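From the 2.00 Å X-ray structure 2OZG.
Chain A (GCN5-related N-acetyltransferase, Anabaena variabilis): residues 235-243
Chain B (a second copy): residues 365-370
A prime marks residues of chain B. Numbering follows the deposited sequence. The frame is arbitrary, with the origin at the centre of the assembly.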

# COMPACT_ATOMS: atom_id res chain seq x y z
N VAL A 235 -14.73 -16.38 -26.75
CA VAL A 235 -14.58 -17.58 -27.52
C VAL A 235 -13.56 -17.33 -28.67
O VAL A 235 -13.60 -16.30 -29.33
CB VAL A 235 -15.93 -18.12 -28.08
CG1 VAL A 235 -15.73 -19.11 -29.23
CG2 VAL A 235 -16.75 -18.76 -26.96
N THR A 236 -12.63 -18.29 -28.85
CA THR A 236 -11.64 -18.25 -29.96
C THR A 236 -11.56 -19.67 -30.51
O THR A 236 -11.06 -20.61 -29.82
CB THR A 236 -10.25 -17.70 -29.54
OG1 THR A 236 -9.73 -18.48 -28.48
CG2 THR A 236 -10.39 -16.28 -29.02
N LEU A 237 -12.10 -19.87 -31.71
CA LEU A 237 -12.14 -21.22 -32.29
C LEU A 237 -10.94 -21.55 -33.17
O LEU A 237 -10.70 -22.72 -33.44
CB LEU A 237 -13.42 -21.47 -33.07
CG LEU A 237 -14.73 -21.33 -32.30
CD1 LEU A 237 -15.91 -21.58 -33.24
CD2 LEU A 237 -14.76 -22.28 -31.12
N SER A 238 -10.17 -20.54 -33.53
CA SER A 238 -9.07 -20.71 -34.46
C SER A 238 -7.98 -19.71 -34.11
O SER A 238 -8.23 -18.75 -33.39
CB SER A 238 -9.57 -20.42 -35.87
OG SER A 238 -9.91 -19.04 -35.99
N ASN A 239 -6.80 -19.92 -34.67
CA ASN A 239 -5.69 -19.00 -34.44
C ASN A 239 -5.93 -17.57 -34.95
O ASN A 239 -5.53 -16.62 -34.30
CB ASN A 239 -4.41 -19.57 -35.03
CG ASN A 239 -3.21 -18.72 -34.71
OD1 ASN A 239 -2.99 -18.28 -33.54
ND2 ASN A 239 -2.47 -18.45 -35.72
N PRO A 240 -6.52 -17.42 -36.16
CA PRO A 240 -6.89 -16.06 -36.59
C PRO A 240 -7.81 -15.35 -35.56
O PRO A 240 -7.73 -14.15 -35.41
CB PRO A 240 -7.59 -16.30 -37.89
CG PRO A 240 -6.96 -17.57 -38.41
CD PRO A 240 -6.79 -18.40 -37.21
N ALA A 241 -8.68 -16.09 -34.88
CA ALA A 241 -9.53 -15.48 -33.84
C ALA A 241 -8.68 -15.09 -32.66
O ALA A 241 -8.90 -14.04 -32.09
CB ALA A 241 -10.67 -16.39 -33.43
N VAL A 242 -7.69 -15.92 -32.31
CA VAL A 242 -6.80 -15.60 -31.19
C VAL A 242 -5.97 -14.35 -31.48
O VAL A 242 -5.92 -13.46 -30.65
CB VAL A 242 -5.87 -16.76 -30.73
CG1 VAL A 242 -5.02 -16.31 -29.54
CG2 VAL A 242 -6.67 -17.99 -30.33
N GLN A 243 -5.35 -14.26 -32.66
CA GLN A 243 -4.56 -13.06 -33.03
C GLN A 243 -5.41 -11.79 -33.03
O GLN A 243 -4.98 -10.70 -32.61
CB GLN A 243 -3.92 -13.21 -34.40
CG GLN A 243 -2.89 -14.32 -34.52
CD GLN A 243 -1.63 -14.18 -33.59
OE1 GLN A 243 -1.36 -13.11 -33.04
NE2 GLN A 243 -0.86 -15.28 -33.46
N LEU B 365 -2.07 -26.37 -29.36
CA LEU B 365 -1.03 -25.86 -30.26
C LEU B 365 -1.58 -25.54 -31.68
O LEU B 365 -1.20 -24.56 -32.34
CB LEU B 365 0.13 -26.85 -30.28
CG LEU B 365 0.89 -26.98 -28.95
CD1 LEU B 365 1.86 -28.18 -28.92
CD2 LEU B 365 1.64 -25.65 -28.60
N GLN B 366 -2.55 -26.32 -32.12
CA GLN B 366 -3.21 -26.05 -33.35
C GLN B 366 -3.94 -24.72 -33.28
O GLN B 366 -3.83 -23.88 -34.17
CB GLN B 366 -4.22 -27.14 -33.66
CG GLN B 366 -4.88 -26.95 -35.00
CD GLN B 366 -5.96 -27.98 -35.26
OE1 GLN B 366 -6.78 -28.31 -34.37
NE2 GLN B 366 -5.97 -28.50 -36.46
N LEU B 367 -4.68 -24.55 -32.20
CA LEU B 367 -5.50 -23.35 -32.00
C LEU B 367 -4.69 -22.06 -31.91
O LEU B 367 -5.21 -21.01 -32.24
CB LEU B 367 -6.32 -23.52 -30.73
CG LEU B 367 -7.13 -22.31 -30.27
CD1 LEU B 367 -8.23 -22.02 -31.25
CD2 LEU B 367 -7.70 -22.59 -28.89
N THR B 368 -3.46 -22.15 -31.41
CA THR B 368 -2.55 -21.01 -31.23
C THR B 368 -1.53 -20.96 -32.37
O THR B 368 -0.54 -20.22 -32.32
CB THR B 368 -1.85 -21.08 -29.86
OG1 THR B 368 -1.12 -22.30 -29.72
CG2 THR B 368 -2.87 -21.00 -28.73
N GLY B 369 -1.80 -21.77 -33.41
CA GLY B 369 -1.05 -21.74 -34.64
C GLY B 369 0.36 -22.26 -34.62
O GLY B 369 1.13 -21.92 -35.51
N LYS B 370 0.71 -23.11 -33.65
CA LYS B 370 2.08 -23.63 -33.57
C LYS B 370 2.24 -24.95 -34.31
O LYS B 370 3.37 -25.48 -34.44
CB LYS B 370 2.46 -23.83 -32.12
CG LYS B 370 2.18 -22.60 -31.32
CD LYS B 370 2.74 -21.34 -31.96
CE LYS B 370 2.86 -20.22 -30.90
NZ LYS B 370 3.24 -18.95 -31.59
O HOH W 1 -6.39 -22.45 -35.87

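The contact joins a strand end, the following loop and the first turn of a helix in chain A to the C-terminal end of a helix in chain B and the loop that follows it. It is compact, burying 273 Å² summed over both sides, and it rests mainly on packing, since no clear direct hydrogen bond crosses between the stretches. The backbones approach closely, with the CA atoms of Asn239 and Thr368′ 4.9 Å apart.

Apolar packing centres on Leu367′, which has more of its surface covered by the opposing stretch (97 Å²) than any other residue here. Its CA-to-CB bond points sideways, but with chi1 t and chi2 p the end of the side chain comes nearer to chain A. There CD1 lies against the backbone leading into the helix, 3.5 Å from Thr236 O, 3.4 Å from Leu237 C and 3.3 Å from Ser238 N. A branched aliphatic side chain suits this position because its methyl group can rest against main-chain atoms without needing a polar partner. The isobutyl group also meets Val242, whose CB points toward chain B and whose CG2 is 4.3 Å from Leu367′ CG and 3.9 Å from Leu367′ O. Val242 is buried, and its short apolar side chain meets the leucine without leaving a polar group unpaired. Thr236 also directs its CB toward chain B, whereas Leu237 and Ser238 point theirs away, so that their part in the contact is made largely by the backbone.

The polar contacts gather around Asn239. Leu367′ O lies 3.0 Å from Asn239 CA and 3.1 Å from Asn239 N, but the angle at the amide is poor and the latter pair is not a hydrogen bond. The amide instead donates to water 1, with 2.8 Å between Asn239 N and the water oxygen. The same water donates a weak hydrogen bond to Gln366′ O at 3.4 Å, giving a single-water bridge from the start of one helix to the end of the other. The CA-to-CB bond of Asn239 points toward chain B, and with chi1 t the side chain lies along the turn formed by Thr368′ and Gly369′, its CG 3.6 Å from Gly369′ N. The orientation of its terminal amide is uncertain.

Backbone geometry shapes both surfaces. Ser238 occupies the N-cap position, where its short hydroxyl side chain can accept from a first-turn amide: OG takes a weak capping bond from Ala241 N at 3.4 Å; Val242 N donates to Ser238 O at 3.1 Å, helping to fix the first turn that presents Asn239 and Val242. In chain B, Thr368′ is the first residue to leave helical phi/psi, and the turn is held by hydrogen bonds from Gly369′ N to Gln366′ O (3.0 Å) and from Lys370′ N to Leu365′ O (2.7 Å). Gly369′ has a positive phi of 71°, which favours glycine, and its lack of a side chain leaves room for Asn239: a CB there would clash with the end of the Asn239 side chain.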